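Side-chain contacts in ABC-type amino acid transport system, periplasmic component (PDB 4YMX), which binds arginine as the extracytoplasmic substrate-binding protein of an amino acid ABC transporter, to which it probably delivers its ligand: residues 234-237 and 238-242; 71-74 and 75-79; 93-97 and 98-102. All coordinates share one frame; numbering follows the deposited sequence.

Interaction 1 (234-237 and 238-242)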
ATOM      1  N   LEU A 234       5.397 -12.695 -14.845  1.00  6.69           N
ATOM      2  CA  LEU A 234       5.156 -11.292 -15.162  1.00  7.63           C
ATOM      3  C   LEU A 234       4.215 -11.142 -16.352  1.00  9.02           C
ATOM      4  O   LEU A 234       3.302 -10.317 -16.328  1.00  9.89           O
ATOM      5  CB  LEU A 234       6.470 -10.562 -15.438  1.00  9.76           C
ATOM      6  CG  LEU A 234       6.323  -9.061 -15.699  1.00 14.17           C
ATOM      7  CD1 LEU A 234       5.665  -8.385 -14.508  1.00 15.90           C
ATOM      8  CD2 LEU A 234       7.687  -8.447 -15.995  1.00 18.37           C
ATOM      9  N   ASP A 235       4.416 -11.956 -17.383  1.00  8.71           N
ATOM     10  CA  ASP A 235       3.580 -11.864 -18.576  1.00  8.25           C
ATOM     11  C   ASP A 235       2.132 -12.221 -18.269  1.00  8.08           C
ATOM     12  O   ASP A 235       1.208 -11.543 -18.736  1.00 10.03           O
ATOM     13  CB  ASP A 235       4.128 -12.744 -19.704  1.00  7.06           C
ATOM     14  CG  ASP A 235       5.336 -12.133 -20.391  1.00 14.18           C
ATOM     15  OD1 ASP A 235       5.625 -10.935 -20.180  1.00 14.96           O
ATOM     16  OD2 ASP A 235       6.001 -12.863 -21.158  1.00 17.12           O
ATOM     17  N   VAL A 236       1.931 -13.274 -17.479  1.00  8.98           N
ATOM     18  CA  VAL A 236       0.587 -13.639 -17.041  1.00  8.01           C
ATOM     19  C   VAL A 236      -0.055 -12.519 -16.218  1.00  6.69           C
ATOM     20  O   VAL A 236      -1.225 -12.190 -16.430  1.00  8.98           O
ATOM     21  CB  VAL A 236       0.570 -14.965 -16.243  1.00  8.66           C
ATOM     22  CG1 VAL A 236      -0.798 -15.202 -15.622  1.00 15.73           C
ATOM     23  CG2 VAL A 236       0.965 -16.146 -17.148  1.00 10.94           C
ATOM     24  N   VAL A 237       0.701 -11.932 -15.296  1.00  6.82           N
ATOM     25  CA  VAL A 237       0.172 -10.849 -14.474  1.00  6.34           C
ATOM     26  C   VAL A 237      -0.265  -9.679 -15.351  1.00  8.58           C
ATOM     27  O   VAL A 237      -1.366  -9.135 -15.176  1.00  7.67           O
ATOM     28  CB  VAL A 237       1.184 -10.387 -13.396  1.00  4.89           C
ATOM     29  CG1 VAL A 237       0.704  -9.106 -12.706  1.00  6.01           C
ATOM     30  CG2 VAL A 237       1.385 -11.483 -12.371  1.00  6.80           C
ATOM     31  N   ASN A 238       0.558  -9.294 -16.287  1.00  7.46           N
ATOM     32  CA  ASN A 238       0.217  -8.203 -17.167  1.00  8.19           C
ATOM     33  C   ASN A 238      -0.977  -8.510 -18.030  1.00  9.98           C
ATOM     34  O   ASN A 238      -1.770  -7.664 -18.233  1.00  8.74           O
ATOM     35  CB  ASN A 238       1.403  -7.796 -18.037  1.00 20.00           C
ATOM     36  CG  ASN A 238       2.357  -6.893 -17.329  1.00 20.00           C
ATOM     37  OD1 ASN A 238       1.996  -6.177 -16.444  1.00 20.00           O
ATOM     38  ND2 ASN A 238       3.559  -6.911 -17.770  1.00 20.00           N
ATOM     39  N   GLU A 239      -1.081  -9.743 -18.501  1.00  8.29           N
ATOM     40  CA  GLU A 239      -2.257 -10.168 -19.261  1.00  6.36           C
ATOM     41  C   GLU A 239      -3.530 -10.096 -18.419  1.00  9.05           C
ATOM     42  O   GLU A 239      -4.578  -9.663 -18.897  1.00  8.22           O
ATOM     43  CB  GLU A 239      -2.069 -11.591 -19.808  1.00 10.90           C
ATOM     44  CG  GLU A 239      -1.022 -11.727 -20.912  1.00 28.32           C
ATOM     45  CD  GLU A 239      -0.788 -13.173 -21.326  1.00 45.00           C
ATOM     46  OE1 GLU A 239      -1.734 -13.985 -21.242  1.00 47.06           O
ATOM     47  OE2 GLU A 239       0.349 -13.501 -21.731  1.00 49.42           O
ATOM     48  N   VAL A 240      -3.448 -10.529 -17.166  1.00  8.89           N
ATOM     49  CA  VAL A 240      -4.620 -10.529 -16.291  1.00  6.57           C
ATOM     50  C   VAL A 240      -5.068  -9.106 -15.972  1.00  8.42           C
ATOM     51  O   VAL A 240      -6.263  -8.809 -16.009  1.00  7.84           O
ATOM     52  CB  VAL A 240      -4.350 -11.323 -14.990  1.00  7.06           C
ATOM     53  CG1 VAL A 240      -5.446 -11.071 -13.962  1.00  8.24           C
ATOM     54  CG2 VAL A 240      -4.219 -12.810 -15.310  1.00  7.75           C
ATOM     55  N   ILE A 241      -4.115  -8.226 -15.676  1.00  8.02           N
ATOM     56  CA  ILE A 241      -4.450  -6.824 -15.432  1.00  6.64           C
ATOM     57  C   ILE A 241      -5.120  -6.220 -16.665  1.00  7.52           C
ATOM     58  O   ILE A 241      -6.146  -5.552 -16.553  1.00  7.53           O
ATOM     59  CB  ILE A 241      -3.223  -5.992 -15.036  1.00  5.13           C
ATOM     60  CG1 ILE A 241      -2.696  -6.473 -13.684  1.00  7.70           C
ATOM     61  CG2 ILE A 241      -3.577  -4.500 -14.982  1.00  7.90           C
ATOM     62  CD1 ILE A 241      -1.349  -5.885 -13.317  1.00 11.01           C
ATOM     63  N   LYS A 242      -4.555  -6.474 -17.840  1.00  7.13           N
ATOM     64  CA  LYS A 242      -5.160  -5.977 -19.075  1.00  7.51           C
ATOM     65  C   LYS A 242      -6.561  -6.543 -19.275  1.00  9.15           C
ATOM     66  O   LYS A 242      -7.494  -5.805 -19.613  1.00  8.33           O
ATOM     67  CB  LYS A 242      -4.261  -6.288 -20.276  1.00  8.83           C
ATOM     68  CG  LYS A 242      -3.305  -5.159 -20.622  1.00 22.00           C
ATOM     69  CD  LYS A 242      -2.719  -5.334 -22.021  1.00 35.92           C
ATOM     70  CE  LYS A 242      -1.827  -4.158 -22.408  1.00 46.28           C
ATOM     71  NZ  LYS A 242      -2.602  -2.936 -22.767  1.00 52.02           N
TER
HETATM   72  O   HOH W   1       4.034  -8.581 -20.277  1.00 20.12           O

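Interaction 2 (71-74 and 75-79)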
ATOM      1  N   ASN A  71      -6.523 -13.094  -6.820  1.00  7.52           N
ATOM      2  CA  ASN A  71      -7.361 -14.238  -7.134  1.00  6.81           C
ATOM      3  C   ASN A  71      -7.632 -14.369  -8.627  1.00  6.07           C
ATOM      4  O   ASN A  71      -7.742 -15.490  -9.134  1.00  8.12           O
ATOM      5  CB  ASN A  71      -8.633 -14.248  -6.291  1.00  9.01           C
ATOM      6  CG  ASN A  71      -8.417 -14.922  -4.960  1.00 10.21           C
ATOM      7  OD1 ASN A  71      -8.143 -16.122  -4.898  1.00 17.59           O
ATOM      8  ND2 ASN A  71      -8.533 -14.160  -3.890  1.00 10.68           N
ATOM      9  N   ALA A  72      -7.677 -13.246  -9.338  1.00  6.15           N
ATOM     10  CA  ALA A  72      -7.824 -13.297 -10.791  1.00  7.69           C
ATOM     11  C   ALA A  72      -6.583 -13.929 -11.420  1.00  9.53           C
ATOM     12  O   ALA A  72      -6.678 -14.711 -12.374  1.00  9.94           O
ATOM     13  CB  ALA A  72      -8.075 -11.902 -11.367  1.00  8.81           C
ATOM     14  N   ILE A  73      -5.413 -13.604 -10.874  1.00  5.11           N
ATOM     15  CA  ILE A  73      -4.165 -14.176 -11.359  1.00  8.59           C
ATOM     16  C   ILE A  73      -4.123 -15.677 -11.077  1.00  8.55           C
ATOM     17  O   ILE A  73      -3.774 -16.475 -11.959  1.00  8.60           O
ATOM     18  CB  ILE A  73      -2.948 -13.469 -10.717  1.00  5.67           C
ATOM     19  CG1 ILE A  73      -2.851 -12.020 -11.209  1.00  5.18           C
ATOM     20  CG2 ILE A  73      -1.646 -14.253 -10.978  1.00  9.19           C
ATOM     21  CD1 ILE A  73      -1.916 -11.152 -10.365  1.00  8.56           C
ATOM     22  N   ALA A  74      -4.483 -16.063  -9.851  1.00  8.63           N
ATOM     23  CA  ALA A  74      -4.484 -17.474  -9.472  1.00  7.86           C
ATOM     24  C   ALA A  74      -5.433 -18.268 -10.364  1.00  6.77           C
ATOM     25  O   ALA A  74      -5.120 -19.396 -10.751  1.00  8.38           O
ATOM     26  CB  ALA A  74      -4.863 -17.637  -8.022  1.00  8.49           C
ATOM     27  N   LYS A  75      -6.581 -17.680 -10.696  1.00  8.63           N
ATOM     28  CA  LYS A  75      -7.565 -18.357 -11.539  1.00 10.22           C
ATOM     29  C   LYS A  75      -7.091 -18.542 -12.978  1.00  9.66           C
ATOM     30  O   LYS A  75      -7.322 -19.602 -13.580  1.00 12.06           O
ATOM     31  CB  LYS A  75      -8.922 -17.663 -11.471  1.00 13.47           C
ATOM     32  CG  LYS A  75      -9.641 -17.940 -10.163  1.00 21.88           C
ATOM     33  CD  LYS A  75     -11.128 -17.638 -10.249  1.00 37.23           C
ATOM     34  CE  LYS A  75     -11.776 -17.673  -8.873  1.00 42.52           C
ATOM     35  NZ  LYS A  75     -12.249 -16.319  -8.472  1.00 43.49           N
ATOM     36  N   LYS A  76      -6.409 -17.536 -13.519  1.00  9.18           N
ATOM     37  CA  LYS A  76      -5.789 -17.655 -14.839  1.00 10.60           C
ATOM     38  C   LYS A  76      -4.768 -18.788 -14.868  1.00  9.14           C
ATOM     39  O   LYS A  76      -4.689 -19.552 -15.835  1.00 11.67           O
ATOM     40  CB  LYS A  76      -5.118 -16.338 -15.230  1.00 12.28           C
ATOM     41  CG  LYS A  76      -4.523 -16.320 -16.632  1.00 14.15           C
ATOM     42  CD  LYS A  76      -5.577 -16.516 -17.715  1.00 16.62           C
ATOM     43  CE  LYS A  76      -4.986 -16.219 -19.086  1.00 30.38           C
ATOM     44  NZ  LYS A  76      -5.989 -16.341 -20.178  1.00 35.66           N
ATOM     45  N   LEU A  77      -3.994 -18.909 -13.796  1.00  8.31           N
ATOM     46  CA  LEU A  77      -2.959 -19.937 -13.723  1.00  8.66           C
ATOM     47  C   LEU A  77      -3.517 -21.320 -13.377  1.00 11.28           C
ATOM     48  O   LEU A  77      -2.826 -22.327 -13.548  1.00 13.61           O
ATOM     49  CB  LEU A  77      -1.902 -19.544 -12.688  1.00  9.77           C
ATOM     50  CG  LEU A  77      -1.012 -18.335 -12.999  1.00 12.62           C
ATOM     51  CD1 LEU A  77      -0.265 -17.911 -11.741  1.00 12.16           C
ATOM     52  CD2 LEU A  77      -0.030 -18.658 -14.114  1.00 12.09           C
ATOM     53  N   GLY A  78      -4.757 -21.365 -12.890  1.00 10.87           N
ATOM     54  CA  GLY A  78      -5.376 -22.609 -12.453  1.00  9.11           C
ATOM     55  C   GLY A  78      -4.732 -23.179 -11.202  1.00 15.68           C
ATOM     56  O   GLY A  78      -4.568 -24.397 -11.076  1.00 17.06           O
ATOM     57  N   VAL A  79      -4.365 -22.301 -10.271  1.00 11.29           N
ATOM     58  CA  VAL A  79      -3.702 -22.728  -9.043  1.00  8.92           C
ATOM     59  C   VAL A  79      -4.372 -22.135  -7.807  1.00  9.01           C
ATOM     60  O   VAL A  79      -5.165 -21.193  -7.903  1.00 12.74           O
ATOM     61  CB  VAL A  79      -2.207 -22.329  -9.025  1.00 10.73           C
ATOM     62  CG1 VAL A  79      -1.446 -23.014 -10.159  1.00 15.31           C
ATOM     63  CG2 VAL A  79      -2.059 -20.819  -9.123  1.00 10.27           C
TER

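Interaction 3 (93-97 and 98-102)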
ATOM      1  N   PRO A  93      12.537  -8.328   0.073  1.00  7.93           N
ATOM      2  CA  PRO A  93      13.445  -9.417   0.454  1.00  9.79           C
ATOM      3  C   PRO A  93      12.827 -10.820   0.343  1.00  9.04           C
ATOM      4  O   PRO A  93      13.510 -11.747  -0.084  1.00  9.04           O
ATOM      5  CB  PRO A  93      13.772  -9.094   1.908  1.00  8.91           C
ATOM      6  CG  PRO A  93      13.727  -7.602   1.960  1.00 10.01           C
ATOM      7  CD  PRO A  93      12.585  -7.216   1.042  1.00  8.78           C
ATOM      8  N   ALA A  94      11.560 -10.975   0.704  1.00  6.73           N
ATOM      9  CA  ALA A  94      10.908 -12.273   0.582  1.00  7.35           C
ATOM     10  C   ALA A  94      10.816 -12.716  -0.879  1.00  9.27           C
ATOM     11  O   ALA A  94      11.015 -13.887  -1.201  1.00  9.48           O
ATOM     12  CB  ALA A  94       9.523 -12.241   1.230  1.00  8.89           C
ATOM     13  N   LEU A  95      10.530 -11.769  -1.765  1.00  8.31           N
ATOM     14  CA  LEU A  95      10.404 -12.056  -3.181  1.00  9.86           C
ATOM     15  C   LEU A  95      11.764 -12.439  -3.765  1.00 12.94           C
ATOM     16  O   LEU A  95      11.872 -13.398  -4.540  1.00 13.67           O
ATOM     17  CB  LEU A  95       9.812 -10.836  -3.883  1.00 11.18           C
ATOM     18  CG  LEU A  95       9.401 -10.924  -5.343  1.00 14.23           C
ATOM     19  CD1 LEU A  95       8.391 -12.039  -5.555  1.00 10.47           C
ATOM     20  CD2 LEU A  95       8.833  -9.580  -5.786  1.00 12.45           C
ATOM     21  N   GLN A  96      12.805 -11.714  -3.366  1.00 12.62           N
ATOM     22  CA  GLN A  96      14.166 -12.013  -3.812  1.00 13.38           C
ATOM     23  C   GLN A  96      14.618 -13.393  -3.360  1.00 13.66           C
ATOM     24  O   GLN A  96      15.336 -14.087  -4.084  1.00 17.77           O
ATOM     25  CB  GLN A  96      15.151 -10.970  -3.284  1.00 11.95           C
ATOM     26  CG  GLN A  96      14.985  -9.586  -3.861  1.00 11.04           C
ATOM     27  CD  GLN A  96      15.932  -8.594  -3.215  1.00 17.20           C
ATOM     28  OE1 GLN A  96      15.780  -8.238  -2.045  1.00 20.88           O
ATOM     29  NE2 GLN A  96      16.924  -8.151  -3.978  1.00 17.23           N
ATOM     30  N   ALA A  97      14.200 -13.779  -2.158  1.00 10.23           N
ATOM     31  CA  ALA A  97      14.569 -15.064  -1.581  1.00 10.87           C
ATOM     32  C   ALA A  97      13.716 -16.224  -2.085  1.00 11.69           C
ATOM     33  O   ALA A  97      14.001 -17.382  -1.770  1.00 15.44           O
ATOM     34  CB  ALA A  97      14.511 -14.996  -0.058  1.00 12.28           C
ATOM     35  N   GLY A  98      12.670 -15.923  -2.852  1.00 11.13           N
ATOM     36  CA  GLY A  98      11.778 -16.962  -3.336  1.00 10.58           C
ATOM     37  C   GLY A  98      10.787 -17.477  -2.310  1.00 13.42           C
ATOM     38  O   GLY A  98      10.161 -18.519  -2.517  1.00 13.73           O
ATOM     39  N   ARG A  99      10.636 -16.750  -1.206  0.54 10.68           N
ATOM     40  CA  ARG A  99       9.672 -17.125  -0.174  0.54  8.74           C
ATOM     41  C   ARG A  99       8.234 -16.804  -0.595  0.54  7.54           C
ATOM     42  O   ARG A  99       7.283 -17.348  -0.037  0.54 11.75           O
ATOM     43  CB  ARG A  99      10.002 -16.446   1.159  0.54 11.79           C
ATOM     44  CG  ARG A  99      11.330 -16.900   1.774  0.54 16.98           C
ATOM     45  CD  ARG A  99      11.430 -16.503   3.241  0.54 20.70           C
ATOM     46  NE  ARG A  99      11.538 -15.058   3.412  0.54 21.37           N
ATOM     47  CZ  ARG A  99      12.689 -14.392   3.435  0.54 21.39           C
ATOM     48  NH1 ARG A  99      13.840 -15.039   3.304  0.54 21.80           N
ATOM     49  NH2 ARG A  99      12.691 -13.076   3.596  0.54 21.28           N
ATOM     50  N   VAL A 100       8.085 -15.903  -1.565  1.00  8.70           N
ATOM     51  CA  VAL A 100       6.792 -15.661  -2.213  1.00  7.81           C
ATOM     52  C   VAL A 100       7.059 -15.577  -3.712  1.00  8.84           C
ATOM     53  O   VAL A 100       8.198 -15.333  -4.126  1.00  9.57           O
ATOM     54  CB  VAL A 100       6.086 -14.354  -1.731  1.00  6.16           C
ATOM     55  CG1 VAL A 100       5.837 -14.378  -0.235  1.00  7.66           C
ATOM     56  CG2 VAL A 100       6.887 -13.129  -2.122  1.00  7.55           C
ATOM     57  N   ASP A 101       6.021 -15.783  -4.519  1.00  6.40           N
ATOM     58  CA  ASP A 101       6.140 -15.714  -5.975  1.00  7.79           C
ATOM     59  C   ASP A 101       5.820 -14.330  -6.537  1.00  7.40           C
ATOM     60  O   ASP A 101       6.314 -13.947  -7.594  1.00  7.18           O
ATOM     61  CB  ASP A 101       5.202 -16.728  -6.632  1.00  8.77           C
ATOM     62  CG  ASP A 101       5.459 -18.145  -6.176  1.00 11.53           C
ATOM     63  OD1 ASP A 101       6.636 -18.558  -6.164  1.00 16.92           O
ATOM     64  OD2 ASP A 101       4.483 -18.843  -5.831  1.00 11.94           O
ATOM     65  N   MET A 102       4.969 -13.590  -5.837  1.00  7.16           N
ATOM     66  CA  MET A 102       4.608 -12.249  -6.254  1.00  4.60           C
ATOM     67  C   MET A 102       4.224 -11.442  -5.033  1.00  4.75           C
ATOM     68  O   MET A 102       3.873 -12.005  -3.988  1.00  7.55           O
ATOM     69  CB  MET A 102       3.462 -12.254  -7.279  1.00  4.98           C
ATOM     70  CG  MET A 102       2.130 -12.740  -6.730  1.00  7.16           C
ATOM     71  SD  MET A 102       0.863 -12.717  -8.008  1.00  8.20           S
ATOM     72  CE  MET A 102      -0.502 -13.496  -7.150  1.00  9.15           C
TER
HETATM   73  O   HOH W   2      10.012 -15.340  -6.308  1.00 18.43           O

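Interaction 1 (234-237 and 238-242)
Val237 and Ile241, one turn apart on helix 231-247, lie side by side and point the same way, with CG1 of Val237 3.9 Å from CD1 of Ile241. Ile241 reaches this position because its CG1 stands anti to its own carbonyl carbon (chi1 -66°), which carries the chain back along the helix over Val237 O. A second i to i+4 pair, Val236 and Val240, meets more loosely and at a slant, CG1 of Val236 being 4.2 Å from CG2 of Val240. In a third i to i+4 pair, Leu234 runs alongside Asn238, and its CG is 4.1 Å from the amide nitrogen ND2.

The polar end of Asn238 is fixed at both of its atoms. ND2 donates to a water 3.0 Å away, and that same water donates to Asp235 OD1 at 2.8 Å, so a single molecule spans the two side chains; OD1 of Asn238 accepts from the backbone N of Asp121 on strand 117-124. Glu239 folds back against the preceding turn, its CG 3.1 Å from Asp235 O. Beneath all of this run the regular helical bonds from Asn238, Glu239, Val240 and Ile241 to the carbonyls of residues 234 to 237.

Farther out, strands 117-124 and 222-227 cover the face with Leu234 and Val237, while Val236 and Val240 turn to helix 65-77. The helix is thus amphipathic, as expected of one layered against the sheet of an alpha/beta solute-binding protein. With its amide gripped on both sides, Asn238 is held against rotation and ties helix to strand; Asp235 and Glu239, 5.7 Å apart between OD2 and OE2, probably repel each other mildly.

Interaction 2 (71-74 and 75-79)
With CG2 of Ile73 anti to its backbone N and CG of Leu77 anti to its own carbonyl carbon (chi1 -68°), the two side chains come to lie next to each other and point the same way on one flank of helix 65-77. CG2 of Ile73 meets the CD1 branch of Leu77 at 4.0 Å, and Leu77 CG also rests over the carbonyl oxygen of Ile73. Val79, past the end of the helix, holds CG2 between its backbone N and carbonyl carbon, and this methyl lies 3.7 Å from Ala74 O and 4.4 Å from Ala74 CB.

Val79 is brought back to Ala74 by the Schellman motif that ends the helix. Val79 N donates almost straight to Ala74 O (3.0 Å, N-H...O angle 174°), whereas the bond from Gly78 N to Lys75 O is weak, at 3.2 Å. Gly78 is the C-prime residue, and its positive phi of 68° turns the chain out of the helix and toward strand 80-85. This is the helix-to-strand connection of a beta-alpha-beta crossover between the parallel neighbours 38-43 and 80-85, which carries an antiparallel insertion, strands 46-47, 51-56 and 59-63, ahead of the helix.

Ala74, Leu77 and Val79 all touch Ile39 of strand 38-43, and Ala74 also reaches Leu81 on strand 80-85, so the capped end sits on the sheet. Upstream, Lys75 sends its CG back to 3.3 Å from Asn71 O, the carbonyl that also accepts the Lys75 N-H. Lys76 instead leads its chain away from the preceding turn, leaving only its CB near Ile73 O, at 3.5 Å.

Interaction 3 (93-97 and 98-102)
Arg99 folds its guanidinium back over the last turn of helix 91-96, where CB of Ala97 covers one face of the flat group and approaches NH1 to 3.4 Å. On the helix, NH2 is 3.6 Å from Ala94 CA and 4.0 Å from Ala94 CB. The chain is bent at chi3 (-68°), which lays the guanidinium beside Ala94. A second conformer of Arg99 is also modelled, so this placement is one of two.

Leu95 and Val100 meet on the inner side of the turn, with CD1 of Leu95 3.9 Å from CG2 of Val100. The same Leu95 methyl lies 3.5 Å from Asp101 O, while Val100 CG2 also touches Leu95 CA. This pair faces the interior: Leu95 packs on Ala225 of strand 222-227, and Val100 on Val40 of strand 38-43.

Between these two side-chain contacts the backbone closes a Schellman motif around Gly98, whose positive phi turns the chain toward strand 102-103. Arg99 N donates to Ala94 O at 2.9 Å. Gly98 N reaches Leu95 O from above the carbonyl plane, 71° out of it. Asp101 then joins the loop to the sheet, its OD2 accepting from Val40 N.

Buried aliphatic groups thus meet on one part of the turn, whereas the exposed Arg99 lies over alanine carbons and helix backbone. No hydrogen bond or salt bridge across the turn holds the cation, in keeping with its second modelled position; the Leu95-Val100 pair and the Gly98 and Arg99 N-H bonds fix the turn itself.

All three contacts belong to the part of the protein built on the mixed sheet 80-85, 38-43, 102-103, 222-227 and 117-124. Along the chain interaction 2 comes first, then interaction 3, and interaction 1 much later. Interactions 1 and 2, centred 11 Å apart, touch directly: Val236, Val237 and Val240 pack on Leu77, Ile73, Ala72 and Lys76. Interaction 3 is centred 18 Å from interaction 2, which it meets through Ile73 CD1 and Met102 SD, and 19 Å from interaction 1, without touching it. Helix 231-247, from late in the chain, thus packs with the early helix 65-77 on the sheet that the loop after helix 91-96 also enters, within the arginine-binding fold.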